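Local coordinates for protein Cel44C (Paenibacillus polymyxa, PDB 2YIH) that probably hydrolyses internal beta-1,4-glucosidic bonds of xyloglucan and related cellulose-type glucans with its family 44 catalytic part, a TIM barrel joined to a beta-strand domain, at residues D33-G36 / D37-M40; D97-K101 / L102-S106; S123-E126 / S127-A130; A205-L208 / V209-V213. The protein carries 8 engineered substitutions. All coordinates share one frame; numbering follows the deposited sequence.

Contact 1 (D33-G36 / D37-M40); sequences DLAG and DENM
With CG anti to the carbonyl carbon (chi1 -71°), a bend at chi2 (82°) folds the E38 carboxylate back over the start of its own loop, onto the backbone amides of A35 and G36. A35 N gives its N-H to E38 OE2 at 2.8 Å, and G36 N to E38 OE1, also at 2.8 Å. Both amides arrive on the syn side, slightly out of the carboxylate plane, and this paired grip fixes the group against rotation. OE1 has a further donor, a water that in turn accepts from L34 N, while OE2 is also bonded to S402 on helix 399-409. Alongside the carboxylate, L34 CB lies 3.3 Å from E38 OE2. Farther out, L34 CD1 touches M40 CE at 4.1 Å, the two side chains crossing at about a right angle. G36 has a positive phi of 109°, where a CB would jam against the preceding carbonyl, so glycine suits this bend. A second water bridges G36 O and N39 N. An acid side chain holding two successive backbone N-H groups braces a tight, irregular turn here, in the helix-free connection between the first two strands of the TIM barrel.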
loop_
_atom_site.group_PDB
_atom_site.type_symbol
_atom_site.label_atom_id
_atom_site.label_comp_id
_atom_site.label_asym_id
_atom_site.label_seq_id
_atom_site.Cartn_x
_atom_site.Cartn_y
_atom_site.Cartn_z
ATOM N N ASP A 33 -4.762 -9.889 -5.382
ATOM C CA ASP A 33 -4.889 -10.949 -4.392
ATOM C C ASP A 33 -3.755 -11.964 -4.516
ATOM O O ASP A 33 -3.321 -12.280 -5.625
ATOM C CB ASP A 33 -6.249 -11.646 -4.511
ATOM C CG ASP A 33 -7.396 -10.698 -4.242
ATOM O OD1 ASP A 33 -7.302 -9.922 -3.268
ATOM O OD2 ASP A 33 -8.394 -10.793 -4.965
ATOM N N LEU A 34 -3.270 -12.472 -3.388
ATOM C CA LEU A 34 -2.180 -13.472 -3.392
ATOM C C LEU A 34 -2.759 -14.890 -3.305
ATOM O O LEU A 34 -3.657 -15.233 -4.089
ATOM C CB LEU A 34 -1.144 -13.155 -2.287
ATOM C CG LEU A 34 -0.520 -11.751 -2.415
ATOM C CD1 LEU A 34 0.468 -11.439 -1.261
ATOM C CD2 LEU A 34 0.214 -11.589 -3.752
ATOM N N ALA A 35 -2.324 -15.697 -2.338
ATOM C CA ALA A 35 -2.819 -17.081 -2.271
ATOM C C ALA A 35 -4.259 -17.178 -1.812
ATOM O O ALA A 35 -5.006 -18.070 -2.269
ATOM C CB ALA A 35 -1.917 -17.935 -1.389
ATOM N N GLY A 36 -4.681 -16.225 -0.994
ATOM C CA GLY A 36 -6.067 -16.179 -0.543
ATOM C C GLY A 36 -6.232 -16.544 0.912
ATOM O O GLY A 36 -7.335 -16.452 1.456
ATOM N N ASP A 37 -5.152 -16.976 1.556
ATOM C CA ASP A 37 -5.217 -17.295 2.968
ATOM C C ASP A 37 -4.333 -16.374 3.807
ATOM O O ASP A 37 -3.906 -16.706 4.925
ATOM C CB ASP A 37 -4.930 -18.773 3.232
ATOM C CG ASP A 37 -3.562 -19.217 2.749
ATOM O OD1 ASP A 37 -2.822 -18.474 2.069
ATOM O OD2 ASP A 37 -3.190 -20.347 3.115
ATOM N N GLU A 38 -4.109 -15.162 3.299
ATOM C CA GLU A 38 -3.272 -14.217 4.033
ATOM C C GLU A 38 -4.096 -13.440 5.056
ATOM O O GLU A 38 -3.527 -12.670 5.826
ATOM C CB GLU A 38 -2.649 -13.216 3.044
ATOM C CG GLU A 38 -1.545 -13.781 2.096
ATOM C CD GLU A 38 -2.097 -14.479 0.888
ATOM O OE1 GLU A 38 -3.307 -14.340 0.579
ATOM O OE2 GLU A 38 -1.321 -15.197 0.263
ATOM N N ASN A 39 -5.427 -13.545 4.981
ATOM C CA ASN A 39 -6.326 -12.798 5.901
ATOM C C ASN A 39 -6.044 -11.280 5.876
ATOM O O ASN A 39 -5.743 -10.648 6.898
ATOM C CB ASN A 39 -6.189 -13.370 7.319
ATOM C CG ASN A 39 -7.203 -12.772 8.299
ATOM O OD1 ASN A 39 -8.315 -12.387 7.901
ATOM N ND2 ASN A 39 -6.811 -12.665 9.570
ATOM N N MET A 40 -5.994 -10.744 4.659
ATOM C CA MET A 40 -5.832 -9.311 4.425
ATOM C C MET A 40 -6.998 -8.546 5.061
ATOM O O MET A 40 -8.092 -9.079 5.166
ATOM C CB MET A 40 -5.846 -9.043 2.903
ATOM C CG MET A 40 -4.631 -9.653 2.192
ATOM S SD MET A 40 -3.104 -8.735 2.532
ATOM C CE MET A 40 -1.966 -9.779 1.606
HETATM O O HOH W 1 -4.140 -12.060 -0.645
HETATM O O HOH W 2 -7.743 -14.775 3.596
#

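Contact 2 (D97-K101 / L102-S106); sequences DQSLK and LGTYS. With EDO (1,2-ethanediol), chain N.
S99 meets the chain beyond its helix twice over, through its carbonyl oxygen and through its hydroxyl. The carbonyl takes the N-H of T104, with T104 N 2.9 Å from S99 O and the bond fairly straight at 162°. L102 N gives its main bond to Q98 O at 3.0 Å and leans weakly on S99 O as well. G103 N reaches L100 O only weakly, at 3.4 Å. With G103 at positive phi (69°) as the C-prime residue, this is a Schellman motif, and it uses the last carbonyls of helix 90-102 as the chain turns into barrel strand 105-110.

The hydroxyls make a second set of bonds. S99 OG lies 2.7 Å from S106 OG, and either may be the donor; T104 OG1 stands 2.9 Å from S99 OG as a possible rival acceptor. T104 reaches there because its chi1 of 63° sets OG1 between its backbone N and carbonyl carbon. R43 NH1, on strand 42-45, is bonded to S99 OG, and S106 OG is bonded to H96 ND1. Beside these, Q98 CG packs on L102 CD1 at 4.0 Å. At the outer side D97 OD2 accepts from O1 of an ethanediol, probably from the crystallisation liquor, at 3.1 Å, while its OD1 is bonded to Y170.

One S99 proton cannot serve T104 and S106 fully at once. R43 NH1 can only donate, so S99 OG accepts there and keeps its one proton for S106 or T104; which of them takes it is not settled.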
loop_
_atom_site.group_PDB
_atom_site.type_symbol
_atom_site.label_atom_id
_atom_site.label_comp_id
_atom_site.label_asym_id
_atom_site.label_seq_id
_atom_site.Cartn_x
_atom_site.Cartn_y
_atom_site.Cartn_z
ATOM N N ASP A 97 -17.611 -6.937 -4.148
ATOM C CA ASP A 97 -18.322 -8.118 -3.609
ATOM C C ASP A 97 -17.318 -9.053 -2.920
ATOM O O ASP A 97 -17.640 -9.672 -1.888
ATOM C CB ASP A 97 -19.045 -8.891 -4.725
ATOM C CG ASP A 97 -20.323 -8.207 -5.209
ATOM O OD1 ASP A 97 -20.816 -7.220 -4.602
ATOM O OD2 ASP A 97 -20.867 -8.701 -6.233
ATOM N N GLN A 98 -16.151 -9.216 -3.529
ATOM C CA GLN A 98 -15.098 -10.022 -2.936
ATOM C C GLN A 98 -14.588 -9.404 -1.622
ATOM O O GLN A 98 -14.376 -10.124 -0.637
ATOM C CB GLN A 98 -13.970 -10.290 -3.937
ATOM C CG GLN A 98 -12.905 -11.260 -3.404
ATOM C CD GLN A 98 -13.373 -12.735 -3.350
ATOM O OE1 GLN A 98 -14.571 -13.046 -3.423
ATOM N NE2 GLN A 98 -12.418 -13.639 -3.212
ATOM N N SER A 99 -14.431 -8.078 -1.582
ATOM C CA SER A 99 -14.060 -7.426 -0.320
ATOM C C SER A 99 -15.095 -7.707 0.774
ATOM O O SER A 99 -14.729 -7.927 1.941
ATOM C CB SER A 99 -13.906 -5.910 -0.482
ATOM O OG SER A 99 -12.680 -5.617 -1.135
ATOM N N LEU A 100 -16.373 -7.601 0.407
ATOM C CA LEU A 100 -17.452 -7.860 1.368
ATOM C C LEU A 100 -17.369 -9.292 1.921
ATOM O O LEU A 100 -17.486 -9.481 3.141
ATOM C CB LEU A 100 -18.811 -7.582 0.741
ATOM C CG LEU A 100 -18.970 -6.077 0.454
ATOM C CD1 LEU A 100 -20.362 -5.829 -0.169
ATOM C CD2 LEU A 100 -18.761 -5.194 1.715
ATOM N N LYS A 101 -17.071 -10.248 1.039
ATOM C CA LYS A 101 -16.963 -11.669 1.409
ATOM C C LYS A 101 -15.777 -11.882 2.357
ATOM O O LYS A 101 -15.902 -12.615 3.353
ATOM C CB LYS A 101 -16.828 -12.529 0.133
ATOM C CG LYS A 101 -16.793 -14.069 0.334
ATOM C CD LYS A 101 -16.729 -14.808 -1.041
ATOM C CE LYS A 101 -15.315 -15.277 -1.356
ATOM N NZ LYS A 101 -15.263 -16.157 -2.566
ATOM N N LEU A 102 -14.688 -11.150 2.117
ATOM C CA LEU A 102 -13.433 -11.343 2.838
ATOM C C LEU A 102 -13.335 -10.404 4.045
ATOM O O LEU A 102 -12.379 -10.500 4.813
ATOM C CB LEU A 102 -12.244 -11.075 1.913
ATOM C CG LEU A 102 -11.944 -12.030 0.764
ATOM C CD1 LEU A 102 -10.756 -11.505 -0.074
ATOM C CD2 LEU A 102 -11.649 -13.443 1.316
ATOM N N GLY A 103 -14.283 -9.477 4.178
ATOM C CA GLY A 103 -14.243 -8.467 5.229
ATOM C C GLY A 103 -13.147 -7.412 5.111
ATOM O O GLY A 103 -12.619 -6.923 6.128
ATOM N N THR A 104 -12.830 -7.002 3.885
ATOM C CA THR A 104 -11.744 -6.034 3.700
ATOM C C THR A 104 -12.295 -4.650 3.314
ATOM O O THR A 104 -13.402 -4.537 2.769
ATOM C CB THR A 104 -10.754 -6.480 2.597
ATOM O OG1 THR A 104 -11.462 -6.545 1.343
ATOM C CG2 THR A 104 -10.165 -7.854 2.935
ATOM N N TYR A 105 -11.535 -3.611 3.635
ATOM C CA TYR A 105 -11.735 -2.262 3.071
ATOM C C TYR A 105 -11.579 -2.361 1.554
ATOM O O TYR A 105 -10.726 -3.132 1.068
ATOM C CB TYR A 105 -10.633 -1.381 3.667
ATOM C CG TYR A 105 -10.736 0.097 3.376
ATOM C CD1 TYR A 105 -10.452 0.601 2.110
ATOM C CD2 TYR A 105 -10.985 0.992 4.407
ATOM C CE1 TYR A 105 -10.463 1.976 1.865
ATOM C CE2 TYR A 105 -11.021 2.365 4.174
ATOM C CZ TYR A 105 -10.741 2.846 2.903
ATOM O OH TYR A 105 -10.782 4.196 2.683
ATOM N N SER A 106 -12.368 -1.591 0.783
ATOM C CA SER A 106 -12.094 -1.464 -0.643
ATOM C C SER A 106 -11.668 -0.041 -0.968
ATOM O O SER A 106 -12.419 0.902 -0.702
ATOM C CB SER A 106 -13.368 -1.737 -1.476
ATOM O OG SER A 106 -13.697 -3.125 -1.462
HETATM C C1 EDO N . -21.015 -8.122 -10.439
HETATM O O1 EDO N . -20.992 -7.607 -9.100
HETATM C C2 EDO N . -20.345 -9.490 -10.561
HETATM O O2 EDO N . -19.882 -9.602 -11.919
#

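Contact 3 (S123-E126 / S127-A130); sequences SVQE and SEAA. Engineered in segment 127-130: A129 (natural residue Lys).
E128 N bonds back to Q125 O at 2.8 Å and A129 N to E126 O at 3.2 Å, two successive three-residue steps that wind the chain into a short 3-10 turn at E126 and S127. In both, the N-H comes from well above the carbonyl plane. The E128 side chain, extended beyond CG, runs back to Q125. Its OE1 receives Q125 N at 2.9 Å along a nearly straight line (166°), though the amide approaches 43° out of the carboxylate plane. A water donates to the same OE1 and to S123 O, and accepts from Q125 NE2, whose amide is turned about 51° against the carboxylate. Nearer the backbone, V124 CG1 rests against E128 CB at 3.7 Å. With an alanine here in place of E128, Q125 N would probably lose its mate and the bridging water one of its three partners. A129, an engineered residue, brings CB to 3.4 Å from E126 O. The turn stands at the surface between strands 122-123 and 135-139: V124 and A130 pack on W135 of the latter, while R197 from another loop takes the carbonyl of V124.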
loop_
_atom_site.group_PDB
_atom_site.type_symbol
_atom_site.label_atom_id
_atom_site.label_comp_id
_atom_site.label_asym_id
_atom_site.label_seq_id
_atom_site.Cartn_x
_atom_site.Cartn_y
_atom_site.Cartn_z
ATOM N N SER A 123 -4.394 -1.799 -29.696
ATOM C CA SER A 123 -3.401 -0.737 -29.624
ATOM C C SER A 123 -3.933 0.592 -30.143
ATOM O O SER A 123 -4.700 0.630 -31.113
ATOM C CB SER A 123 -2.133 -1.107 -30.383
ATOM O OG SER A 123 -1.199 -0.055 -30.284
ATOM N N VAL A 124 -3.557 1.665 -29.443
ATOM C CA VAL A 124 -3.908 3.015 -29.821
ATOM C C VAL A 124 -2.597 3.707 -30.244
ATOM O O VAL A 124 -1.635 3.790 -29.462
ATOM C CB VAL A 124 -4.462 3.781 -28.608
ATOM C CG1 VAL A 124 -4.737 5.231 -29.008
ATOM C CG2 VAL A 124 -5.713 3.083 -28.077
ATOM N N GLN A 125 -2.529 4.074 -31.523
ATOM C CA GLN A 125 -1.318 4.711 -32.075
ATOM C C GLN A 125 -1.184 6.186 -31.686
ATOM O O GLN A 125 -2.158 6.783 -31.216
ATOM C CB GLN A 125 -1.334 4.562 -33.586
ATOM C CG GLN A 125 -1.264 3.107 -34.029
ATOM C CD GLN A 125 -1.341 2.991 -35.556
ATOM O OE1 GLN A 125 -0.628 3.691 -36.265
ATOM N NE2 GLN A 125 -2.228 2.153 -36.046
ATOM N N GLU A 126 0.025 6.754 -31.844
ATOM C CA GLU A 126 0.304 8.108 -31.399
ATOM C C GLU A 126 -0.701 9.143 -31.913
ATOM O O GLU A 126 -1.193 9.973 -31.153
ATOM C CB GLU A 126 1.726 8.550 -31.748
ATOM C CG GLU A 126 2.059 9.761 -30.931
ATOM C CD GLU A 126 3.473 10.273 -31.094
ATOM O OE1 GLU A 126 4.352 9.497 -31.549
ATOM O OE2 GLU A 126 3.640 11.456 -30.694
ATOM N N SER A 127 -1.039 9.065 -33.194
ATOM C CA SER A 127 -1.976 10.050 -33.742
ATOM C C SER A 127 -3.427 9.782 -33.350
ATOM O O SER A 127 -4.315 10.592 -33.645
ATOM C CB SER A 127 -1.803 10.171 -35.259
ATOM O OG SER A 127 -2.230 8.980 -35.906
ATOM N N GLU A 128 -3.672 8.658 -32.682
ATOM C CA GLU A 128 -5.011 8.303 -32.169
ATOM C C GLU A 128 -5.179 8.694 -30.691
ATOM O O GLU A 128 -6.160 8.271 -30.027
ATOM C CB GLU A 128 -5.284 6.798 -32.369
ATOM C CG GLU A 128 -5.271 6.389 -33.841
ATOM C CD GLU A 128 -5.256 4.878 -34.091
ATOM O OE1 GLU A 128 -4.953 4.057 -33.173
ATOM O OE2 GLU A 128 -5.474 4.500 -35.282
ATOM N N ALA A 129 -4.235 9.492 -30.182
ATOM C CA ALA A 129 -4.299 10.001 -28.819
ATOM C C ALA A 129 -5.591 10.784 -28.629
ATOM O O ALA A 129 -6.151 11.331 -29.572
ATOM C CB ALA A 129 -3.091 10.889 -28.490
ATOM N N ALA A 130 -6.044 10.830 -27.382
ATOM C CA ALA A 130 -7.262 11.567 -27.045
ATOM C C ALA A 130 -7.120 13.068 -27.338
ATOM O O ALA A 130 -6.055 13.666 -27.136
ATOM C CB ALA A 130 -7.537 11.353 -25.548
HETATM O O HOH W 3 -4.374 1.412 -34.029
#

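Contact 4 (A205-L208 / V209-V213); sequences AKEL and VDRSV
E207 and R211 lie side by side one helical turn apart and point the same way, their carboxylate and guanidinium planes 55° apart. E207 OE2 sits at the guanidinium edge, near its plane, and offers its anti lone pair to R211 NE at 2.8 Å; R211 NH2 adds a weak bond to OE2 at 3.3 Å. R211, extended from CG to NE, carries NE level with the acid. OE2 also bonds H199 NE2, so R211 and H199 share it; OE1 accepts from G204 N. A lysine in place of R211 has no NE, so E207 would probably be held on that side by a less directional ion pair, if any. These are i to i+4 pairs on helix 205-222, after strand 181-184 of the TIM barrel, and D247 accepts the N-H groups of A205 and K206 at its first turn. K206 crosses D210 obliquely: its chain bends only at chi4 (-71°) to set NZ 2.8 Å from D210 OD2, on the syn lone pair. On the buried side, S212 OG and S212 N reach L208 O from opposite faces of its plane, at 2.7 and 3.0 Å, while L208 packs on F258 of helix 258-273.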
loop_
_atom_site.group_PDB
_atom_site.type_symbol
_atom_site.label_atom_id
_atom_site.label_comp_id
_atom_site.label_asym_id
_atom_site.label_seq_id
_atom_site.Cartn_x
_atom_site.Cartn_y
_atom_site.Cartn_z
ATOM N N ALA A 205 1.861 21.055 -11.660
ATOM C CA ALA A 205 1.538 21.034 -10.221
ATOM C C ALA A 205 0.190 21.678 -9.959
ATOM O O ALA A 205 -0.651 21.097 -9.265
ATOM C CB ALA A 205 2.620 21.695 -9.402
ATOM N N LYS A 206 -0.053 22.857 -10.541
ATOM C CA LYS A 206 -1.357 23.502 -10.373
ATOM C C LYS A 206 -2.445 22.696 -11.066
ATOM O O LYS A 206 -3.534 22.512 -10.507
ATOM C CB LYS A 206 -1.335 24.950 -10.887
ATOM C CG LYS A 206 -2.671 25.684 -10.683
ATOM C CD LYS A 206 -2.674 26.996 -11.463
ATOM C CE LYS A 206 -3.863 27.880 -11.071
ATOM N NZ LYS A 206 -5.154 27.338 -11.553
ATOM N N GLU A 207 -2.144 22.192 -12.269
ATOM C CA GLU A 207 -3.094 21.308 -12.971
ATOM C C GLU A 207 -3.559 20.155 -12.069
ATOM O O GLU A 207 -4.743 19.830 -12.018
ATOM C CB GLU A 207 -2.459 20.714 -14.240
ATOM C CG GLU A 207 -3.399 19.730 -14.934
ATOM C CD GLU A 207 -2.724 18.947 -16.050
ATOM O OE1 GLU A 207 -1.521 19.174 -16.310
ATOM O OE2 GLU A 207 -3.399 18.084 -16.652
ATOM N N LEU A 208 -2.592 19.481 -11.461
ATOM C CA LEU A 208 -2.900 18.317 -10.622
ATOM C C LEU A 208 -3.827 18.719 -9.472
ATOM O O LEU A 208 -4.823 18.041 -9.208
ATOM C CB LEU A 208 -1.626 17.681 -10.107
ATOM C CG LEU A 208 -1.876 16.418 -9.269
ATOM C CD1 LEU A 208 -2.764 15.406 -10.015
ATOM C CD2 LEU A 208 -0.539 15.811 -8.864
ATOM N N VAL A 209 -3.506 19.819 -8.796
ATOM C CA VAL A 209 -4.381 20.290 -7.713
ATOM C C VAL A 209 -5.786 20.616 -8.225
ATOM O O VAL A 209 -6.779 20.220 -7.625
ATOM C CB VAL A 209 -3.775 21.499 -6.969
ATOM C CG1 VAL A 209 -4.849 22.182 -6.058
ATOM C CG2 VAL A 209 -2.579 21.043 -6.150
ATOM N N ASP A 210 -5.878 21.339 -9.335
ATOM C CA ASP A 210 -7.182 21.677 -9.897
ATOM C C ASP A 210 -8.011 20.439 -10.276
ATOM O O ASP A 210 -9.201 20.372 -9.983
ATOM C CB ASP A 210 -7.033 22.613 -11.114
ATOM C CG ASP A 210 -6.573 24.027 -10.728
ATOM O OD1 ASP A 210 -6.647 24.417 -9.539
ATOM O OD2 ASP A 210 -6.120 24.738 -11.648
ATOM N N ARG A 211 -7.373 19.459 -10.937
ATOM C CA ARG A 211 -8.085 18.234 -11.315
ATOM C C ARG A 211 -8.562 17.494 -10.070
ATOM O O ARG A 211 -9.668 16.960 -10.049
ATOM C CB ARG A 211 -7.153 17.320 -12.117
ATOM C CG ARG A 211 -6.992 17.766 -13.564
ATOM C CD ARG A 211 -6.097 16.790 -14.321
ATOM N NE ARG A 211 -5.844 17.249 -15.694
ATOM C CZ ARG A 211 -6.689 17.059 -16.707
ATOM N NH1 ARG A 211 -7.848 16.436 -16.504
ATOM N NH2 ARG A 211 -6.410 17.547 -17.916
ATOM N N SER A 212 -7.727 17.509 -9.042
ATOM C CA SER A 212 -8.003 16.818 -7.782
ATOM C C SER A 212 -9.166 17.444 -7.028
ATOM O O SER A 212 -10.040 16.751 -6.495
ATOM C CB SER A 212 -6.737 16.875 -6.895
ATOM O OG SER A 212 -5.683 16.107 -7.489
ATOM N N VAL A 213 -9.148 18.767 -6.942
ATOM C CA VAL A 213 -10.244 19.479 -6.265
ATOM C C VAL A 213 -11.556 19.258 -6.985
ATOM O O VAL A 213 -12.561 18.945 -6.354
ATOM C CB VAL A 213 -9.937 20.983 -6.176
ATOM C CG1 VAL A 213 -11.211 21.794 -5.755
ATOM C CG2 VAL A 213 -8.755 21.182 -5.243
#

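How the contacts relate
Contacts 1 and 2 are neighbours: M40 O touches T104 CG2 at 3.3 Å, and R43 serves both, with a salt bridge to D33 and a bond to S99. Contacts 3 and 4 lie apart from them, with about 10 Å between their nearest atoms. Contacts 1 and 3 are at the surface, in loops; a glutamate carboxylate holds two backbone amides in contact 1 and one in contact 3, with water helping. Contacts 2 and 4 are partly buried and belong to barrel helices: contact 2 ends one with backbone bonds and ties it to the next strand through hydroxyls, whereas contact 4, at the start of another, relies on charged pairs outside and leucine packing inside.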